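Local coordinates for heme-binding protein A (Haemophilus parasuis 29755, PDB 3TPA) that probably binds glutathione as the solute-binding component of an ABC-type import system, although it is named a heme-binding protein, at residues T231-L236 against A253-D258; F333-A338 against A380-K385; W356-V361 against P366-T371. The protein carries 1 engineered substitution. All coordinates share one frame; numbering follows the deposited sequence. Where two conformers were deposited one is given.

In the fold
Contact 1 comes first along the chain and joins helix 229-237 to helix 249-255; contacts 2 and 3 follow in the part built around the six-stranded mixed sheet, and contact 3 (356-371) lies between the two segments of contact 2 (333-338 and 380-385). The centres of contacts 1 and 2 lie 41 Å apart, those of contacts 1 and 3 27 Å, and none touch. Contacts 2 and 3, 22 Å between centres, share helix 368-381, which runs between parallel strands 351-356 and 384-389: its start packs in contact 3 and its end in contact 2, each against another part of the chain. Strands 261-276 and 478-491 of that sheet also touch contact 1.

Contact 1. Residues T231-L236 against A253-D258; sequences TRYAKL and AQMKKD
A Met-aromatic contact combined with a tyrosine-carboxylate hydrogen bond, Tyr233 meeting Met255 and Asp258, joins helix 229-237 to helix 249-255 and the turn after it. With chi1 at 177° the Tyr233 ring is directed toward residues 253-258. The extended chain of Met255 runs past it in the opposite direction. Its CE comes within 3.6 Å of Tyr233 CD1, and its SD lies obliquely 5.0 Å from the ring centroid. A flexible, polarisable methionine suits this place because it can follow the ring and also reach Ile244, Ile261 and Pro489 on strands 243-244, 261-276 and 478-491. At the far end of the ring the phenol meets a buried acid. Tyr233 OH donates to Asp258 OD2, which lies at the ring edge in its plane; the refined separation of 2.4 Å is very short, and its exact value is doubtful. Ring and carboxylate are nearly coplanar, 27° apart. Gln254 bends at chi2 and crosses the tyrosine at about a right angle, its CG 3.1 Å from Tyr233 OH. Its amide then holds the second carboxylate oxygen: Gln254 NE2 donates to Asp258 OD1 at 2.7 Å, arriving from above the carboxylate plane.

Contact 2. Residues F333-A338 against A380-K385; sequences FNLEKA and AKIGVK
This is an apolar contact between two helix ends: Leu335 and Ala338, in the first turn of helix 335-344, meet Lys381 and Ile382, where helix 368-381 finishes and the chain turns into strand 384-389. Ile382 is the central piece. With chi1 at 68° its CG1 sits between backbone N and carbonyl carbon, and the two branches diverge over the facing helix. Ile382 CG2 packs 3.6 Å from Leu335 O and 4.0 Å from Leu335 CD2, while Ile382 CD1 reaches Ala338 CB at 4.0 Å. The beta-branched residue thus presents two arms, and alanine's lone methyl takes little space beside them. Leu335 turns its other branch to the aliphatic part of a lysine, CD1 lying 3.8 Å from Lys381 CD; the ammonium of Lys381 forms a salt bridge with Asp378. Both helix ends are capped. Asn334 is the N-cap, its OD1 accepting from Lys337 N at 2.8 Å along a nearly straight N-H (173°). Gly383, with positive phi, is the C-prime residue of a Schellman motif, with Val384 N bonded to Trp379 O and Gly383 N to Ala380 O. Around the pair, Ala295, after helix 286-294, touches Leu335, Ala338 and Ile382; Leu342 of helix 335-344 also meets Ile382. The backbones of Gly383 and Lys385 hydrogen-bond to Phe351 of strand 351-356, and Lys385 also to Thr353.

Contact 3. Residues W356-V361 against P366-T371; sequences WVQPVV and PNPRRT
Val357, Gln358 and Val361 pack on Pro368 and Arg369, where the loop leaving strand 351-356 folds back on the first turn of helix 368-381, at the strand-to-helix step of a beta-alpha-beta crossover. The apolar contacts centre on the Pro368 ring: its CB lies 3.9 Å from Gln358 CB and 4.2 Å from Val357 CG1, and the Val361 and Pro368 side chains cross at about a right angle. Pro368 CG also makes a van der Waals approach to a carbonyl, 3.5 Å from Gln358 O. Proline suits the first helical position, where no backbone N-H is needed for the helix bonding. A second kind of contact sets methyls over a flat cation: Val357 CG2 lies 4.0 Å above the centre of the Arg369 guanidinium, and Val357 CG1 is 3.7 Å from Arg369 NE. Arg369 bends at chi2 and chi3, and its NH1 is hydrogen-bonded to Thr390 OG1; it was modelled in two conformers, so this placement is doubtful. Some polar groups are tied within their own segment: Gln358 NE2 donates to Val360 O, and Asn367, the N-cap, accepts at OD1 from Arg370 N. With no hydrogen bond across, the fit rests on van der Waals contact, chiefly with the Pro368 ring.

Contact 1. Residues T231-L236 against A253-D258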
loop_
_atom_site.group_PDB
_atom_site.type_symbol
_atom_site.label_atom_id
_atom_site.label_comp_id
_atom_site.label_asym_id
_atom_site.label_seq_id
_atom_site.Cartn_x
_atom_site.Cartn_y
_atom_site.Cartn_z
ATOM N N THR A 231 -8.569 21.965 12.586
ATOM C CA THR A 231 -7.508 22.613 13.340
ATOM C C THR A 231 -6.150 22.425 12.663
ATOM O O THR A 231 -5.344 23.351 12.593
ATOM C CB THR A 231 -7.458 22.089 14.793
ATOM O OG1 THR A 231 -8.702 22.387 15.442
ATOM C CG2 THR A 231 -6.303 22.731 15.569
ATOM N N ARG A 232 -5.899 21.218 12.172
ATOM C CA ARG A 232 -4.701 20.957 11.378
ATOM C C ARG A 232 -4.630 21.928 10.192
ATOM O O ARG A 232 -3.609 22.565 9.971
ATOM C CB ARG A 232 -4.646 19.494 10.899
ATOM C CG ARG A 232 -4.444 18.450 12.018
ATOM C CD ARG A 232 -3.979 17.063 11.485
ATOM N NE ARG A 232 -5.009 16.356 10.718
ATOM C CZ ARG A 232 -6.106 15.819 11.242
ATOM N NH1 ARG A 232 -6.344 15.904 12.550
ATOM N NH2 ARG A 232 -6.974 15.197 10.460
ATOM N N TYR A 233 -5.715 22.043 9.433
ATOM C CA TYR A 233 -5.759 22.989 8.313
ATOM C C TYR A 233 -5.422 24.415 8.778
ATOM O O TYR A 233 -4.500 25.046 8.258
ATOM C CB TYR A 233 -7.141 22.966 7.660
ATOM C CG TYR A 233 -7.366 23.950 6.522
ATOM C CD1 TYR A 233 -6.310 24.446 5.754
ATOM C CD2 TYR A 233 -8.652 24.370 6.209
ATOM C CE1 TYR A 233 -6.541 25.341 4.709
ATOM C CE2 TYR A 233 -8.892 25.254 5.176
ATOM C CZ TYR A 233 -7.845 25.739 4.429
ATOM O OH TYR A 233 -8.138 26.625 3.416
ATOM N N ALA A 234 -6.167 24.904 9.768
ATOM C CA ALA A 234 -5.985 26.270 10.283
ATOM C C ALA A 234 -4.528 26.522 10.657
ATOM O O ALA A 234 -3.959 27.548 10.300
ATOM C CB ALA A 234 -6.873 26.500 11.499
ATOM N N LYS A 235 -3.925 25.566 11.359
ATOM C CA LYS A 235 -2.556 25.749 11.839
ATOM C C LYS A 235 -1.553 25.729 10.704
ATOM O O LYS A 235 -0.504 26.363 10.783
ATOM C CB LYS A 235 -2.187 24.711 12.906
ATOM C CG LYS A 235 -2.769 25.038 14.274
ATOM C CD LYS A 235 -2.454 23.976 15.309
ATOM C CE LYS A 235 -1.221 24.343 16.104
ATOM N NZ LYS A 235 -1.480 25.536 16.950
ATOM N N LEU A 236 -1.881 24.988 9.650
ATOM C CA LEU A 236 -1.009 24.879 8.483
ATOM C C LEU A 236 -0.926 26.242 7.799
ATOM O O LEU A 236 0.159 26.738 7.516
ATOM C CB LEU A 236 -1.538 23.815 7.512
ATOM C CG LEU A 236 -0.708 23.473 6.275
ATOM C CD1 LEU A 236 0.557 22.733 6.672
ATOM C CD2 LEU A 236 -1.535 22.629 5.321
ATOM N N ALA A 253 -10.434 21.905 -1.815
ATOM C CA ALA A 253 -10.671 22.929 -2.830
ATOM C C ALA A 253 -10.128 24.304 -2.420
ATOM O O ALA A 253 -9.475 24.981 -3.207
ATOM C CB ALA A 253 -12.162 23.022 -3.146
ATOM N N GLN A 254 -10.385 24.718 -1.189
ATOM C CA GLN A 254 -9.821 25.978 -0.720
ATOM C C GLN A 254 -8.302 25.925 -0.468
ATOM O O GLN A 254 -7.616 26.944 -0.608
ATOM C CB GLN A 254 -10.546 26.477 0.528
ATOM C CG GLN A 254 -9.925 27.752 1.114
ATOM C CD GLN A 254 -9.942 28.906 0.125
ATOM O OE1 GLN A 254 -10.889 29.065 -0.649
ATOM N NE2 GLN A 254 -8.890 29.715 0.145
ATOM N N MET A 255 -7.787 24.757 -0.073
ATOM C CA MET A 255 -6.338 24.595 0.112
ATOM C C MET A 255 -5.624 24.843 -1.213
ATOM O O MET A 255 -4.525 25.379 -1.239
ATOM C CB MET A 255 -5.959 23.199 0.629
ATOM C CG MET A 255 -6.263 22.907 2.076
ATOM S SD MET A 255 -5.821 21.199 2.529
ATOM C CE MET A 255 -6.314 21.183 4.257
ATOM N N LYS A 256 -6.249 24.428 -2.310
ATOM C CA LYS A 256 -5.688 24.645 -3.639
ATOM C C LYS A 256 -5.581 26.137 -3.995
ATOM O O LYS A 256 -4.883 26.505 -4.934
ATOM C CB LYS A 256 -6.512 23.904 -4.694
ATOM C CG LYS A 256 -6.202 22.391 -4.793
ATOM C CD LYS A 256 -7.246 21.660 -5.632
ATOM C CE LYS A 256 -6.962 20.169 -5.737
ATOM N NZ LYS A 256 -8.027 19.482 -6.537
ATOM N N LYS A 257 -6.276 26.986 -3.244
ATOM C CA LYS A 257 -6.255 28.430 -3.489
ATOM C C LYS A 257 -5.424 29.187 -2.458
ATOM O O LYS A 257 -5.171 30.382 -2.618
ATOM C CB LYS A 257 -7.678 28.996 -3.500
ATOM C CG LYS A 257 -8.580 28.412 -4.591
ATOM C CD LYS A 257 -10.024 28.831 -4.374
ATOM C CE LYS A 257 -10.927 28.307 -5.475
ATOM N NZ LYS A 257 -12.363 28.545 -5.161
ATOM N N ASP A 258 -5.012 28.498 -1.399
ATOM C CA ASP A 258 -4.300 29.143 -0.301
ATOM C C ASP A 258 -2.828 29.356 -0.608
ATOM O O ASP A 258 -2.113 28.391 -0.856
ATOM C CB ASP A 258 -4.427 28.317 0.981
ATOM C CG ASP A 258 -5.820 28.355 1.568
ATOM O OD1 ASP A 258 -6.528 29.363 1.362
ATOM O OD2 ASP A 258 -6.204 27.383 2.248
#

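Contact 2. Residues F333-A338 against A380-K385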
loop_
_atom_site.group_PDB
_atom_site.type_symbol
_atom_site.label_atom_id
_atom_site.label_comp_id
_atom_site.label_asym_id
_atom_site.label_seq_id
_atom_site.Cartn_x
_atom_site.Cartn_y
_atom_site.Cartn_z
ATOM N N PHE A 333 -20.004 4.714 -20.979
ATOM C CA PHE A 333 -21.331 4.775 -20.360
ATOM C C PHE A 333 -22.386 5.123 -21.416
ATOM O O PHE A 333 -22.355 6.194 -22.025
ATOM C CB PHE A 333 -21.371 5.750 -19.167
ATOM C CG PHE A 333 -22.754 5.920 -18.556
ATOM C CD1 PHE A 333 -23.357 4.886 -17.855
ATOM C CD2 PHE A 333 -23.453 7.121 -18.692
ATOM C CE1 PHE A 333 -24.638 5.043 -17.311
ATOM C CE2 PHE A 333 -24.724 7.288 -18.142
ATOM C CZ PHE A 333 -25.315 6.259 -17.456
ATOM N N ASN A 334 -23.293 4.180 -21.640
ATOM C CA ASN A 334 -24.308 4.283 -22.674
ATOM C C ASN A 334 -25.420 3.316 -22.329
ATOM O O ASN A 334 -25.288 2.102 -22.540
ATOM C CB ASN A 334 -23.703 3.943 -24.044
ATOM C CG ASN A 334 -24.688 4.122 -25.198
ATOM O OD1 ASN A 334 -25.894 3.947 -25.051
ATOM N ND2 ASN A 334 -24.161 4.458 -26.361
ATOM N N LEU A 335 -26.506 3.841 -21.782
ATOM C CA LEU A 335 -27.615 3.000 -21.344
ATOM C C LEU A 335 -28.305 2.296 -22.515
ATOM O O LEU A 335 -28.699 1.127 -22.411
ATOM C CB LEU A 335 -28.619 3.814 -20.515
ATOM C CG LEU A 335 -28.103 4.326 -19.148
ATOM C CD1 LEU A 335 -29.153 5.157 -18.446
ATOM C CD2 LEU A 335 -27.641 3.192 -18.222
ATOM N N GLU A 336 -28.447 3.014 -23.626
ATOM C CA GLU A 336 -29.097 2.461 -24.808
ATOM C C GLU A 336 -28.320 1.230 -25.284
ATOM O O GLU A 336 -28.907 0.178 -25.540
ATOM C CB GLU A 336 -29.189 3.513 -25.919
ATOM C CG GLU A 336 -30.478 3.452 -26.724
ATOM C CD GLU A 336 -30.396 4.240 -28.021
ATOM O OE1 GLU A 336 -29.285 4.333 -28.596
ATOM O OE2 GLU A 336 -31.441 4.765 -28.467
ATOM N N LYS A 337 -26.998 1.360 -25.375
ATOM C CA LYS A 337 -26.142 0.233 -25.745
ATOM C C LYS A 337 -26.232 -0.889 -24.710
ATOM O O LYS A 337 -26.225 -2.074 -25.061
ATOM C CB LYS A 337 -24.686 0.676 -25.903
ATOM C CG LYS A 337 -23.814 -0.300 -26.675
ATOM C CD LYS A 337 -22.399 0.233 -26.839
ATOM C CE LYS A 337 -22.161 0.795 -28.236
ATOM N NZ LYS A 337 -20.757 1.261 -28.439
ATOM N N ALA A 338 -26.324 -0.509 -23.433
ATOM C CA ALA A 338 -26.405 -1.488 -22.345
ATOM C C ALA A 338 -27.668 -2.335 -22.449
ATOM O O ALA A 338 -27.611 -3.554 -22.372
ATOM C CB ALA A 338 -26.340 -0.791 -20.967
ATOM N N ALA A 380 -31.513 0.265 -13.079
ATOM C CA ALA A 380 -32.977 0.163 -13.151
ATOM C C ALA A 380 -33.511 0.584 -14.515
ATOM O O ALA A 380 -34.433 -0.035 -15.055
ATOM C CB ALA A 380 -33.632 0.996 -12.056
ATOM N N LYS A 381 -32.918 1.639 -15.066
ATOM C CA LYS A 381 -33.305 2.146 -16.377
ATOM C C LYS A 381 -33.104 1.141 -17.512
ATOM O O LYS A 381 -33.686 1.293 -18.576
ATOM C CB LYS A 381 -32.556 3.436 -16.706
ATOM C CG LYS A 381 -32.900 4.612 -15.808
ATOM C CD LYS A 381 -32.158 5.857 -16.274
ATOM C CE LYS A 381 -31.399 6.518 -15.137
ATOM N NZ LYS A 381 -30.485 7.595 -15.614
ATOM N N ILE A 382 -32.280 0.123 -17.309
ATOM C CA ILE A 382 -32.135 -0.904 -18.348
ATOM C C ILE A 382 -32.803 -2.213 -17.949
ATOM O O ILE A 382 -32.550 -3.252 -18.540
ATOM C CB ILE A 382 -30.671 -1.164 -18.753
ATOM C CG1 ILE A 382 -29.894 -1.827 -17.610
ATOM C CG2 ILE A 382 -30.009 0.122 -19.211
ATOM C CD1 ILE A 382 -28.531 -2.346 -18.038
ATOM N N GLY A 383 -33.662 -2.147 -16.940
ATOM C CA GLY A 383 -34.452 -3.293 -16.542
ATOM C C GLY A 383 -33.785 -4.208 -15.540
ATOM O O GLY A 383 -34.295 -5.287 -15.250
ATOM N N VAL A 384 -32.634 -3.791 -15.015
ATOM C CA VAL A 384 -31.967 -4.576 -13.971
ATOM C C VAL A 384 -32.379 -4.035 -12.605
ATOM O O VAL A 384 -32.004 -2.918 -12.229
ATOM C CB VAL A 384 -30.435 -4.533 -14.082
ATOM C CG1 VAL A 384 -29.795 -5.140 -12.825
ATOM C CG2 VAL A 384 -29.962 -5.253 -15.329
ATOM N N LYS A 385 -33.138 -4.837 -11.861
ATOM C CA LYS A 385 -33.689 -4.391 -10.588
ATOM C C LYS A 385 -32.827 -4.883 -9.440
ATOM O O LYS A 385 -32.987 -6.013 -8.974
ATOM C CB LYS A 385 -35.114 -4.901 -10.405
ATOM C CG LYS A 385 -36.074 -4.483 -11.509
ATOM C CD LYS A 385 -36.261 -5.593 -12.534
ATOM C CE LYS A 385 -37.187 -5.148 -13.659
ATOM N NZ LYS A 385 -37.118 -6.065 -14.839
#

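Contact 3. Residues W356-V361 against P366-T371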
loop_
_atom_site.group_PDB
_atom_site.type_symbol
_atom_site.label_atom_id
_atom_site.label_comp_id
_atom_site.label_asym_id
_atom_site.label_seq_id
_atom_site.Cartn_x
_atom_site.Cartn_y
_atom_site.Cartn_z
ATOM N N TRP A 356 -24.497 -5.489 -2.878
ATOM C CA TRP A 356 -24.021 -5.482 -1.510
ATOM C C TRP A 356 -23.229 -4.207 -1.218
ATOM O O TRP A 356 -22.180 -3.965 -1.818
ATOM C CB TRP A 356 -23.167 -6.719 -1.245
ATOM C CG TRP A 356 -23.993 -7.973 -1.201
ATOM C CD1 TRP A 356 -25.123 -8.233 -1.927
ATOM C CD2 TRP A 356 -23.787 -9.113 -0.359
ATOM N NE1 TRP A 356 -25.619 -9.472 -1.605
ATOM C CE2 TRP A 356 -24.816 -10.035 -0.647
ATOM C CE3 TRP A 356 -22.823 -9.453 0.599
ATOM C CZ2 TRP A 356 -24.916 -11.275 -0.004
ATOM C CZ3 TRP A 356 -22.918 -10.687 1.225
ATOM C CH2 TRP A 356 -23.959 -11.577 0.926
ATOM N N VAL A 357 -23.742 -3.391 -0.300
ATOM C CA VAL A 357 -23.072 -2.148 0.105
ATOM C C VAL A 357 -22.015 -2.407 1.184
ATOM O O VAL A 357 -22.283 -3.098 2.161
ATOM C CB VAL A 357 -24.089 -1.106 0.620
ATOM C CG1 VAL A 357 -23.386 0.173 1.068
ATOM C CG2 VAL A 357 -25.128 -0.798 -0.446
ATOM N N GLN A 358 -20.813 -1.860 0.999
ATOM C CA GLN A 358 -19.750 -1.996 1.995
ATOM C C GLN A 358 -20.048 -1.111 3.216
ATOM O O GLN A 358 -20.249 0.090 3.078
ATOM C CB GLN A 358 -18.382 -1.655 1.395
ATOM C CG GLN A 358 -17.261 -1.671 2.408
ATOM C CD GLN A 358 -15.882 -1.693 1.798
ATOM O OE1 GLN A 358 -15.636 -2.364 0.803
ATOM N NE2 GLN A 358 -14.960 -0.973 2.410
ATOM N N PRO A 359 -20.093 -1.713 4.414
ATOM C CA PRO A 359 -20.583 -0.973 5.576
ATOM C C PRO A 359 -19.501 -0.205 6.337
ATOM O O PRO A 359 -19.842 0.586 7.205
ATOM C CB PRO A 359 -21.153 -2.081 6.453
ATOM C CG PRO A 359 -20.245 -3.218 6.192
ATOM C CD PRO A 359 -19.892 -3.138 4.727
ATOM N N VAL A 360 -18.232 -0.443 6.027
ATOM C CA VAL A 360 -17.128 0.225 6.710
ATOM C C VAL A 360 -16.283 0.983 5.702
ATOM O O VAL A 360 -15.612 0.367 4.874
ATOM C CB VAL A 360 -16.232 -0.777 7.440
ATOM C CG1 VAL A 360 -14.971 -0.099 7.962
ATOM C CG2 VAL A 360 -16.993 -1.428 8.583
ATOM N N VAL A 361 -16.312 2.313 5.772
ATOM C CA VAL A 361 -15.625 3.137 4.784
ATOM C C VAL A 361 -14.108 2.941 4.793
ATOM O O VAL A 361 -13.482 2.814 5.849
ATOM C CB VAL A 361 -15.963 4.620 4.937
ATOM C CG1 VAL A 361 -17.464 4.823 4.830
ATOM C CG2 VAL A 361 -15.454 5.144 6.268
ATOM N N PRO A 366 -14.824 6.357 -0.071
ATOM C CA PRO A 366 -15.374 7.067 1.094
ATOM C C PRO A 366 -16.901 7.071 1.185
ATOM O O PRO A 366 -17.446 7.583 2.169
ATOM C CB PRO A 366 -14.880 8.503 0.887
ATOM C CG PRO A 366 -14.781 8.640 -0.584
ATOM C CD PRO A 366 -14.302 7.295 -1.082
ATOM N N ASN A 367 -17.581 6.512 0.190
ATOM C CA ASN A 367 -19.042 6.457 0.223
ATOM C C ASN A 367 -19.609 5.337 -0.644
ATOM O O ASN A 367 -20.200 5.606 -1.675
ATOM C CB ASN A 367 -19.635 7.796 -0.217
ATOM C CG ASN A 367 -21.071 7.961 0.207
ATOM O OD1 ASN A 367 -21.737 6.997 0.563
ATOM N ND2 ASN A 367 -21.553 9.194 0.185
ATOM N N PRO A 368 -19.442 4.074 -0.205
ATOM C CA PRO A 368 -19.980 2.920 -0.931
ATOM C C PRO A 368 -21.497 3.021 -1.078
ATOM O O PRO A 368 -22.026 2.605 -2.108
ATOM C CB PRO A 368 -19.618 1.734 -0.026
ATOM C CG PRO A 368 -18.513 2.216 0.840
ATOM C CD PRO A 368 -18.729 3.675 1.023
ATOM N N ARG A 369 -22.184 3.573 -0.075
ATOM C CA ARG A 369 -23.640 3.678 -0.114
ATOM C C ARG A 369 -24.094 4.516 -1.300
ATOM O O ARG A 369 -24.994 4.131 -2.040
ATOM C CB ARG A 369 -24.177 4.260 1.202
ATOM C CG ARG A 369 -25.681 4.540 1.229
ATOM C CD ARG A 369 -26.526 3.276 1.240
ATOM N NE ARG A 369 -26.127 2.337 2.283
ATOM C CZ ARG A 369 -26.810 1.237 2.587
ATOM N NH1 ARG A 369 -26.381 0.421 3.535
ATOM N NH2 ARG A 369 -27.928 0.955 1.937
ATOM N N ARG A 370 -23.463 5.669 -1.481
ATOM C CA ARG A 370 -23.827 6.535 -2.606
ATOM C C ARG A 370 -23.412 5.935 -3.944
ATOM O O ARG A 370 -24.121 6.076 -4.932
ATOM C CB ARG A 370 -23.248 7.944 -2.458
ATOM C CG ARG A 370 -23.618 8.859 -3.631
ATOM C CD ARG A 370 -25.086 9.283 -3.563
ATOM N NE ARG A 370 -25.449 10.239 -4.606
ATOM C CZ ARG A 370 -25.094 11.522 -4.612
ATOM N NH1 ARG A 370 -24.349 12.024 -3.635
ATOM N NH2 ARG A 370 -25.483 12.309 -5.604
ATOM N N THR A 371 -22.252 5.287 -3.977
ATOM C CA THR A 371 -21.835 4.516 -5.140
ATOM C C THR A 371 -22.965 3.550 -5.509
ATOM O O THR A 371 -23.460 3.543 -6.630
ATOM C CB THR A 371 -20.557 3.691 -4.836
ATOM O OG1 THR A 371 -19.503 4.556 -4.397
ATOM C CG2 THR A 371 -20.096 2.922 -6.079
#